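Local coordinates for signal recognition 54 kDa protein (Pyrococcus furiosus, PDB 3DM5) that belongs to the SRP54 family of the signal recognition particle, combining a helical bundle, a P-loop nucleotide-binding domain and a largely helical carboxy-terminal domain, at residues Ile40-Val44 with Ala253-Gly257; Thr84-Glu90 with Phe284-Val290; Ala228-Leu233 with Ala261-Thr265; Phe328-Met333 with Leu415-Tyr419. All coordinates share one frame; numbering follows the deposited sequence.

Contact 1 of 4, residues Ile40-Val44 with Ala253-Gly257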
# COMPACT_ATOMS: atom_id res chain seq x y z
N ILE A 40 -1.85 17.07 2.71
CA ILE A 40 -0.41 17.10 2.40
C ILE A 40 -0.01 15.97 1.45
O ILE A 40 0.84 16.14 0.57
CB ILE A 40 0.47 16.97 3.66
CG1 ILE A 40 0.30 18.19 4.58
CG2 ILE A 40 1.92 16.84 3.27
CD1 ILE A 40 0.87 19.43 4.00
N GLN A 41 -0.66 14.83 1.63
CA GLN A 41 -0.39 13.66 0.83
C GLN A 41 -0.85 13.82 -0.61
O GLN A 41 -0.34 13.17 -1.50
CB GLN A 41 -1.07 12.45 1.47
CG GLN A 41 -0.61 11.12 0.91
CD GLN A 41 -0.97 9.96 1.81
OE1 GLN A 41 -2.13 9.76 2.18
NE2 GLN A 41 0.04 9.18 2.19
N ALA A 42 -1.83 14.70 -0.84
CA ALA A 42 -2.34 14.98 -2.18
C ALA A 42 -1.61 16.20 -2.76
O ALA A 42 -2.04 16.80 -3.76
CB ALA A 42 -3.85 15.22 -2.14
N ASP A 43 -0.50 16.56 -2.11
CA ASP A 43 0.39 17.62 -2.57
C ASP A 43 -0.18 19.01 -2.40
O ASP A 43 0.20 19.92 -3.13
CB ASP A 43 0.84 17.40 -4.02
CG ASP A 43 2.00 18.31 -4.42
OD1 ASP A 43 2.29 18.43 -5.64
OD2 ASP A 43 2.61 18.91 -3.52
N VAL A 44 -1.08 19.19 -1.44
CA VAL A 44 -1.54 20.55 -1.17
C VAL A 44 -0.45 21.33 -0.44
O VAL A 44 0.09 20.84 0.56
CB VAL A 44 -2.88 20.61 -0.37
CG1 VAL A 44 -3.26 22.05 -0.10
CG2 VAL A 44 -3.98 19.94 -1.12
N ALA A 253 -2.39 11.22 -7.71
CA ALA A 253 -2.22 11.43 -6.29
C ALA A 253 -2.20 12.91 -5.93
O ALA A 253 -2.38 13.28 -4.77
CB ALA A 253 -0.96 10.74 -5.80
N LYS A 254 -1.99 13.76 -6.94
CA LYS A 254 -1.64 15.15 -6.70
C LYS A 254 -2.66 16.20 -7.19
O LYS A 254 -2.49 17.38 -6.93
CB LYS A 254 -0.26 15.44 -7.30
CG LYS A 254 0.74 14.34 -7.03
CD LYS A 254 2.07 14.60 -7.74
CE LYS A 254 2.82 15.75 -7.11
NZ LYS A 254 4.16 15.91 -7.76
N GLY A 255 -3.71 15.76 -7.88
CA GLY A 255 -4.74 16.66 -8.36
C GLY A 255 -5.34 17.56 -7.29
O GLY A 255 -5.69 18.72 -7.54
N GLY A 256 -5.45 17.04 -6.07
CA GLY A 256 -5.94 17.85 -4.98
C GLY A 256 -5.09 19.09 -4.81
O GLY A 256 -5.60 20.20 -4.67
N GLY A 257 -3.77 18.88 -4.82
CA GLY A 257 -2.82 19.97 -4.73
C GLY A 257 -2.95 20.97 -5.86
O GLY A 257 -2.71 22.16 -5.65
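The Schellman motif that closes helix 25-41 offers the carbonyl of Ala42 to the first turn of helix 255-263, at the seam between the helical bundle and the P-loop domain of an SRP54 protein. Gly257 N donates to Ala42 O at 2.9 Å, with the nitrogen tilted 32° from the carbonyl plane, while a weak bond to Lys254 O shares the same N-H. Two CA-H...O contacts add to this backbone docking: Ala42 CA lies 3.1 Å from Ala253 O, and Gly257 CA lies 3.4 Å from Asp43 O. Having no side chains, Gly256 and Gly257 let the helix backbone come right up to the turn. Asp43, the C-prime residue with positive phi, carries its carboxylate anti to the backbone N (chi1 -168°), across the Lys254 chain, with OD1 beside CE. That lysine bends at chi3, and Lys254 NZ makes a long salt bridge of 3.8 Å to Asp43 OD1. The same oxygen also accepts from Gln226 N, which would help fix the carboxylate. Val44 CG2 rests 3.8 Å from Gly257 CA. Ile40 packs against Ile40 of the second subunit, and behind the turn Val44 and Ile40 lean on Val49 of helix 46-62.

Contact 2 of 4, residues Thr84-Glu90 with Phe284-Val290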
# COMPACT_ATOMS: atom_id res chain seq x y z
N THR A 84 -15.19 23.55 0.75
CA THR A 84 -15.81 24.13 -0.44
C THR A 84 -15.20 25.48 -0.82
O THR A 84 -14.99 25.73 -2.01
CB THR A 84 -17.35 24.24 -0.35
OG1 THR A 84 -17.90 22.93 -0.25
CG2 THR A 84 -17.91 24.87 -1.64
N LYS A 85 -14.92 26.33 0.16
CA LYS A 85 -14.31 27.65 -0.13
C LYS A 85 -12.87 27.46 -0.59
O LYS A 85 -12.35 28.25 -1.37
CB LYS A 85 -14.33 28.58 1.09
CG LYS A 85 -15.73 29.01 1.51
CD LYS A 85 -15.71 29.72 2.86
CE LYS A 85 -17.12 29.89 3.40
NZ LYS A 85 -17.17 30.45 4.79
N PHE A 86 -12.26 26.38 -0.11
CA PHE A 86 -10.86 26.07 -0.35
C PHE A 86 -10.68 25.69 -1.82
O PHE A 86 -9.59 25.80 -2.37
CB PHE A 86 -10.47 24.94 0.58
CG PHE A 86 -9.00 24.63 0.62
CD1 PHE A 86 -8.10 25.54 1.13
CD2 PHE A 86 -8.53 23.39 0.23
CE1 PHE A 86 -6.77 25.24 1.21
CE2 PHE A 86 -7.20 23.08 0.31
CZ PHE A 86 -6.32 24.01 0.80
N LEU A 87 -11.77 25.27 -2.46
CA LEU A 87 -11.74 24.87 -3.87
C LEU A 87 -12.56 25.79 -4.78
O LEU A 87 -13.07 25.36 -5.82
CB LEU A 87 -12.18 23.40 -4.04
CG LEU A 87 -11.41 22.33 -3.24
CD1 LEU A 87 -11.88 20.92 -3.52
CD2 LEU A 87 -9.94 22.38 -3.52
N GLY A 88 -12.71 27.05 -4.39
CA GLY A 88 -13.38 28.03 -5.24
C GLY A 88 -14.80 28.49 -4.90
O GLY A 88 -15.37 29.29 -5.64
N THR A 89 -15.38 27.97 -3.82
CA THR A 89 -16.67 28.44 -3.29
C THR A 89 -17.92 28.15 -4.14
O THR A 89 -18.88 27.59 -3.64
CB THR A 89 -16.63 29.92 -2.94
OG1 THR A 89 -15.58 30.15 -1.99
CG2 THR A 89 -17.95 30.33 -2.33
N GLU A 90 -17.92 28.55 -5.40
CA GLU A 90 -19.10 28.31 -6.23
C GLU A 90 -18.73 28.21 -7.69
O GLU A 90 -17.67 28.65 -8.11
CB GLU A 90 -20.11 29.44 -6.07
CG GLU A 90 -19.49 30.80 -6.34
CD GLU A 90 -20.48 31.94 -6.26
OE1 GLU A 90 -20.03 33.10 -6.23
OE2 GLU A 90 -21.70 31.67 -6.25
N PHE A 284 -16.94 22.09 -13.32
CA PHE A 284 -16.49 22.17 -11.95
C PHE A 284 -17.38 23.09 -11.14
O PHE A 284 -17.51 24.29 -11.42
CB PHE A 284 -15.03 22.61 -11.87
CG PHE A 284 -14.42 22.45 -10.49
CD1 PHE A 284 -14.09 21.20 -10.00
CD2 PHE A 284 -14.17 23.56 -9.71
CE1 PHE A 284 -13.52 21.05 -8.74
CE2 PHE A 284 -13.59 23.42 -8.45
CZ PHE A 284 -13.27 22.16 -7.97
N ASP A 285 -18.01 22.50 -10.14
CA ASP A 285 -18.97 23.18 -9.30
C ASP A 285 -18.57 22.79 -7.88
O ASP A 285 -18.99 21.74 -7.37
CB ASP A 285 -20.39 22.71 -9.65
CG ASP A 285 -21.47 23.42 -8.85
OD1 ASP A 285 -21.16 24.06 -7.82
OD2 ASP A 285 -22.64 23.33 -9.27
N PRO A 286 -17.70 23.62 -7.26
CA PRO A 286 -17.03 23.37 -5.97
C PRO A 286 -17.89 22.68 -4.92
O PRO A 286 -17.47 21.65 -4.41
CB PRO A 286 -16.62 24.79 -5.52
CG PRO A 286 -16.31 25.47 -6.80
CD PRO A 286 -17.33 24.92 -7.83
N PRO A 287 -19.08 23.22 -4.60
CA PRO A 287 -19.89 22.61 -3.53
C PRO A 287 -20.34 21.18 -3.85
O PRO A 287 -20.46 20.37 -2.94
CB PRO A 287 -21.12 23.54 -3.43
CG PRO A 287 -20.76 24.75 -4.17
CD PRO A 287 -19.76 24.37 -5.20
N ARG A 288 -20.62 20.90 -5.12
CA ARG A 288 -21.04 19.58 -5.57
C ARG A 288 -19.86 18.63 -5.61
O ARG A 288 -19.98 17.45 -5.27
CB ARG A 288 -21.59 19.67 -6.99
CG ARG A 288 -22.63 20.73 -7.17
CD ARG A 288 -24.01 20.15 -7.10
NE ARG A 288 -24.97 21.17 -6.70
CZ ARG A 288 -26.22 20.92 -6.34
NH1 ARG A 288 -26.67 19.66 -6.32
NH2 ARG A 288 -27.02 21.91 -5.99
N PHE A 289 -18.71 19.14 -6.04
CA PHE A 289 -17.50 18.35 -6.11
C PHE A 289 -17.05 17.97 -4.70
O PHE A 289 -16.81 16.80 -4.42
CB PHE A 289 -16.44 19.14 -6.86
CG PHE A 289 -15.10 18.46 -6.93
CD1 PHE A 289 -14.79 17.64 -8.00
CD2 PHE A 289 -14.13 18.71 -5.96
CE1 PHE A 289 -13.54 17.03 -8.09
CE2 PHE A 289 -12.89 18.12 -6.04
CZ PHE A 289 -12.60 17.27 -7.12
N VAL A 290 -16.95 18.95 -3.81
CA VAL A 290 -16.51 18.68 -2.45
C VAL A 290 -17.50 17.76 -1.75
O VAL A 290 -17.13 17.00 -0.85
CB VAL A 290 -16.37 19.98 -1.65
CG1 VAL A 290 -16.37 19.70 -0.16
CG2 VAL A 290 -15.11 20.66 -2.04
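Thr84 O is gripped by two amides that reach it from opposite faces of its carbonyl plane, Thr89 N at 2.9 Å and Leu87 N at 3.3 Å. The first of these is a bond of the Schellman motif that ends helix 71-86, with Gly88 as its C-prime residue. The hydroxyl of Thr84 is held by Tyr80 O in the preceding turn, and its other branch, CG2, anti to the backbone N, rests 3.5 Å from Pro287 CA. No hydrogen bond joins the two segments; the fit is of apolar side chains and proline rings against each other and against backbone carbonyls. Two successive prolines open helix 286-293, and their rings meet the backbone of the Schellman turn: Pro286 CG sits 3.4 Å from Leu87 O, and Pro287 CG lies 3.4 Å from Thr89 O. Here the last turn of the helical bundle's final helix lies on helix 286-293 of the P-loop domain, beside strand 269-273. Leu87 O also meets the Phe284 ring at its edge and in its plane, 3.3 Å from Phe284 CE2. From the same residue Leu87 CD1 extends to another side, 3.6 Å from Val290 CG2, and to the edge of the Phe289 ring, Leu87 and Phe289 crossing at about a right angle. Phe284 CE1 in turn lies over one face of the Phe289 ring, offset toward its rim.

Contact 3 of 4, residues Ala228-Leu233 with Ala261-Thr265. With SO4 (sulfate ion), chain N.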
# COMPACT_ATOMS: atom_id res chain seq x y z
N ALA A 228 0.92 24.14 -9.79
CA ALA A 228 -0.05 24.81 -10.64
C ALA A 228 -0.25 26.25 -10.22
O ALA A 228 -0.70 27.08 -11.01
CB ALA A 228 -1.38 24.09 -10.65
N TYR A 229 0.04 26.55 -8.96
CA TYR A 229 -0.18 27.88 -8.43
C TYR A 229 0.45 28.97 -9.30
O TYR A 229 -0.23 29.85 -9.81
CB TYR A 229 0.36 27.99 -7.01
CG TYR A 229 0.15 29.37 -6.44
CD1 TYR A 229 -1.05 29.71 -5.83
CD2 TYR A 229 1.14 30.34 -6.53
CE1 TYR A 229 -1.27 30.98 -5.31
CE2 TYR A 229 0.94 31.62 -6.00
CZ TYR A 229 -0.28 31.93 -5.40
OH TYR A 229 -0.51 33.18 -4.87
N ASN A 230 1.77 28.90 -9.47
CA ASN A 230 2.51 29.91 -10.21
C ASN A 230 2.14 30.00 -11.68
O ASN A 230 2.14 31.09 -12.24
CB ASN A 230 4.02 29.75 -10.01
CG ASN A 230 4.49 30.33 -8.69
OD1 ASN A 230 4.03 31.38 -8.27
ND2 ASN A 230 5.41 29.64 -8.03
N GLN A 231 1.80 28.86 -12.28
CA GLN A 231 1.33 28.84 -13.66
C GLN A 231 -0.01 29.53 -13.78
O GLN A 231 -0.20 30.32 -14.68
CB GLN A 231 1.22 27.40 -14.19
CG GLN A 231 2.50 26.61 -14.08
CD GLN A 231 2.41 25.28 -14.78
OE1 GLN A 231 1.34 24.88 -15.24
NE2 GLN A 231 3.53 24.59 -14.86
N ALA A 232 -0.94 29.24 -12.87
CA ALA A 232 -2.26 29.87 -12.88
C ALA A 232 -2.13 31.36 -12.64
O ALA A 232 -2.78 32.18 -13.29
CB ALA A 232 -3.17 29.25 -11.84
N LEU A 233 -1.27 31.71 -11.69
CA LEU A 233 -1.10 33.08 -11.27
C LEU A 233 -0.53 33.94 -12.40
O LEU A 233 -1.04 35.04 -12.65
CB LEU A 233 -0.18 33.16 -10.05
CG LEU A 233 -0.64 34.12 -8.95
CD1 LEU A 233 0.54 34.71 -8.21
CD2 LEU A 233 -1.50 35.23 -9.50
N ALA A 261 -4.43 24.70 -5.36
CA ALA A 261 -3.42 25.66 -5.79
C ALA A 261 -3.99 26.73 -6.73
O ALA A 261 -3.79 27.93 -6.53
CB ALA A 261 -2.26 24.94 -6.45
N VAL A 262 -4.71 26.28 -7.76
CA VAL A 262 -5.38 27.14 -8.71
C VAL A 262 -6.45 27.96 -8.02
O VAL A 262 -6.62 29.14 -8.33
CB VAL A 262 -6.03 26.33 -9.87
CG1 VAL A 262 -7.02 27.19 -10.62
CG2 VAL A 262 -4.97 25.81 -10.83
N ALA A 263 -7.17 27.37 -7.08
CA ALA A 263 -8.22 28.12 -6.41
C ALA A 263 -7.65 29.22 -5.48
O ALA A 263 -8.31 30.22 -5.19
CB ALA A 263 -9.13 27.17 -5.65
N ALA A 264 -6.42 29.01 -5.03
CA ALA A 264 -5.78 29.94 -4.12
C ALA A 264 -5.45 31.18 -4.92
O ALA A 264 -5.11 32.24 -4.41
CB ALA A 264 -4.52 29.34 -3.57
N THR A 265 -5.58 31.02 -6.21
CA THR A 265 -5.09 32.00 -7.13
C THR A 265 -6.20 32.99 -7.47
O THR A 265 -5.92 34.12 -7.89
CB THR A 265 -4.63 31.28 -8.37
OG1 THR A 265 -3.22 31.49 -8.57
CG2 THR A 265 -5.48 31.68 -9.57
S SO4 N . 6.73 26.20 -7.76
O1 SO4 N . 5.27 26.25 -7.61
O2 SO4 N . 7.11 26.82 -9.03
O3 SO4 N . 7.35 26.88 -6.62
O4 SO4 N . 7.22 24.82 -7.80
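Running side by side in the same direction, the two segments bring the CA atoms of Tyr229 and Ala261 to 4.7 Å and those of Leu233 and Thr265 to 5.9 Å. Such closeness rests on small residues. Ala228 CB and Ala232 CB each lie 4.0 Å from Val262 CG2, the one methyl branch fitting between successive turns of helix 228-237, and Ala261 CB nestles against Tyr229 CB at 4.1 Å. The tyrosine ring, carried anti to the backbone N (chi1 180°), extends along the facing helix end. At its rim Tyr229 CD1 lies 3.3 Å from Ala261 O, with the methyl of Ala264 nearby, while Thr265 OG1 stands over one of its faces. That hydroxyl is surrounded by Tyr229, Ala232 and Leu233 yet makes no hydrogen bond to any of them; Leu233 CG lies 3.7 Å from Thr265 OG1. The backbone carbonyl of Thr265 has a firmer partner in Lys236 NZ, further along helix 228-237. A sulfate ion, probably from the crystallisation liquor, takes a weak bond from Asn230 ND2 and another bond from Arg33 NH1 of the second subunit. Beneath, Ala228 and Val262 both rest on Ile220 of strand 215-221. Two neighbouring helices packed on one sheet in this way are characteristic of the successive beta-alpha-beta crossovers of a P-loop fold, here those linking parallel strands 215-221, 242-247 and 269-273.

Contact 4 of 4, residues Phe328-Met333 with Leu415-Tyr419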
# COMPACT_ATOMS: atom_id res chain seq x y z
N PHE A 328 -31.99 -25.17 16.22
CA PHE A 328 -31.97 -23.76 16.56
C PHE A 328 -31.29 -23.66 17.91
O PHE A 328 -31.57 -24.45 18.81
CB PHE A 328 -33.41 -23.23 16.58
CG PHE A 328 -33.59 -21.87 17.21
CD1 PHE A 328 -33.49 -20.72 16.45
CD2 PHE A 328 -33.91 -21.75 18.55
CE1 PHE A 328 -33.68 -19.46 17.02
CE2 PHE A 328 -34.10 -20.50 19.13
CZ PHE A 328 -33.98 -19.35 18.35
N THR A 329 -30.36 -22.71 18.05
CA THR A 329 -29.52 -22.66 19.24
C THR A 329 -29.60 -21.32 19.94
O THR A 329 -30.19 -20.36 19.43
CB THR A 329 -28.03 -22.90 18.92
OG1 THR A 329 -27.48 -21.73 18.32
CG2 THR A 329 -27.86 -24.10 17.97
N LEU A 330 -28.97 -21.27 21.11
CA LEU A 330 -28.88 -20.05 21.89
C LEU A 330 -28.10 -18.99 21.15
O LEU A 330 -28.26 -17.79 21.40
CB LEU A 330 -28.24 -20.34 23.25
CG LEU A 330 -29.23 -20.69 24.35
CD1 LEU A 330 -28.69 -21.81 25.21
CD2 LEU A 330 -29.51 -19.45 25.18
N LYS A 331 -27.24 -19.43 20.25
CA LYS A 331 -26.47 -18.52 19.42
C LYS A 331 -27.40 -17.90 18.38
O LYS A 331 -27.40 -16.69 18.17
CB LYS A 331 -25.33 -19.26 18.73
CG LYS A 331 -24.01 -18.51 18.72
CD LYS A 331 -23.04 -19.05 19.78
CE LYS A 331 -22.10 -20.09 19.20
NZ LYS A 331 -20.91 -19.48 18.55
N ASP A 332 -28.20 -18.74 17.73
CA ASP A 332 -29.22 -18.28 16.79
C ASP A 332 -30.19 -17.25 17.41
O ASP A 332 -30.54 -16.26 16.77
CB ASP A 332 -30.01 -19.47 16.25
CG ASP A 332 -29.16 -20.36 15.37
OD1 ASP A 332 -29.27 -21.61 15.48
OD2 ASP A 332 -28.39 -19.82 14.55
N MET A 333 -30.61 -17.49 18.65
CA MET A 333 -31.48 -16.56 19.37
C MET A 333 -30.74 -15.28 19.75
O MET A 333 -31.21 -14.17 19.47
CB MET A 333 -32.06 -17.23 20.62
CG MET A 333 -33.13 -16.41 21.33
SD MET A 333 -33.37 -16.83 23.07
CE MET A 333 -31.91 -16.09 23.80
N LEU A 415 -34.72 -16.52 30.40
CA LEU A 415 -34.02 -16.60 29.12
C LEU A 415 -34.24 -17.95 28.44
O LEU A 415 -34.58 -18.01 27.26
CB LEU A 415 -32.52 -16.35 29.31
CG LEU A 415 -31.66 -16.07 28.07
CD1 LEU A 415 -30.26 -15.69 28.49
CD2 LEU A 415 -31.60 -17.25 27.12
N LEU A 416 -34.04 -19.04 29.18
CA LEU A 416 -34.21 -20.37 28.61
C LEU A 416 -35.63 -20.59 28.12
O LEU A 416 -35.85 -21.23 27.09
CB LEU A 416 -33.86 -21.44 29.64
CG LEU A 416 -32.38 -21.42 29.98
CD1 LEU A 416 -32.08 -22.34 31.15
CD2 LEU A 416 -31.56 -21.78 28.75
N ASP A 417 -36.60 -20.06 28.87
CA ASP A 417 -37.99 -20.20 28.48
C ASP A 417 -38.20 -19.52 27.15
O ASP A 417 -38.74 -20.11 26.22
CB ASP A 417 -38.92 -19.63 29.55
CG ASP A 417 -39.07 -20.56 30.75
OD1 ASP A 417 -38.83 -21.78 30.59
OD2 ASP A 417 -39.41 -20.07 31.84
N GLN A 418 -37.73 -18.28 27.06
CA GLN A 418 -37.77 -17.53 25.81
C GLN A 418 -37.21 -18.36 24.66
O GLN A 418 -37.79 -18.41 23.58
CB GLN A 418 -36.97 -16.24 25.93
CG GLN A 418 -37.18 -15.32 24.75
CD GLN A 418 -38.63 -14.93 24.61
OE1 GLN A 418 -39.20 -14.30 25.50
NE2 GLN A 418 -39.25 -15.31 23.50
N TYR A 419 -36.07 -19.00 24.91
CA TYR A 419 -35.43 -19.83 23.90
C TYR A 419 -36.37 -20.97 23.49
O TYR A 419 -36.73 -21.09 22.32
CB TYR A 419 -34.08 -20.37 24.40
CG TYR A 419 -33.56 -21.54 23.59
CD1 TYR A 419 -33.59 -22.82 24.11
CD2 TYR A 419 -33.07 -21.37 22.30
CE1 TYR A 419 -33.13 -23.89 23.39
CE2 TYR A 419 -32.61 -22.44 21.56
CZ TYR A 419 -32.65 -23.70 22.12
OH TYR A 419 -32.19 -24.80 21.42
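The start of helix 330-341 lies against the middle of helix 409-427, with Met333 and Tyr419 as the nearest residues, their CA atoms 6.8 Å apart. Tyr419 OH donates to Phe328 O at 2.7 Å, the oxygen lying at the edge of the tyrosine ring and in its plane, with the donor tilted 23° from the carbonyl plane. The rings of Phe328 and Tyr419 are almost parallel, 10° between planes, but they meet rim to rim with centroids 5.5 Å apart and neither overlies the other. Leu330 CG supplies cover over one face of the tyrosine. Farther along, Leu415 CD2 meets Leu330 CD2 at 3.6 Å and Met333 CE at 3.5 Å. The bend of the methionine at chi3 (75°) carries that methyl there while Met333 SD stays 3.8 Å from Tyr419 CB. The helix start is itself secured by a capping box: Asp332 N donates to Thr329 OG1 at 3.1 Å, and Thr329 N returns a bond to Asp332 OD1, met on its anti side. Two charges here have partners in the third subunit: Asp332 OD2 pairs with Arg288 of that subunit, and Lys331 NZ with its Asp285 as well as with Glu384 of its own chain. With Met379 and Leu387 closing round Leu330, the contact forms part of an all-helical core of the kind expected in the signal peptide binding domain of SRP54 proteins.

How the contacts relate
Contacts 1, 2 and 3 cluster around helix 255-263, their centres 14 to 16 Å apart, whereas contact 4 belongs to the remote carboxy-terminal domain, with nearest atoms about 38 Å or more away. Contacts 1, 3 and 4 are buried, contact 2 only partly so. Contacts 1 and 2 join the helical bundle to the P-loop domain and touch through Val44 CG1 and Phe86 CZ, 3.7 Å apart. The first relies on one backbone hydrogen bond, CA-H...O contacts and a long salt bridge; the second rests on proline and aromatic surfaces. Contact 3, nested in the loop that contact 2 closes, stays within the P-loop domain and uses alanines. Contact 4 pairs aromatic and aliphatic groups with one tyrosine hydrogen bond. Contacts 2 and 4 both meet the third subunit.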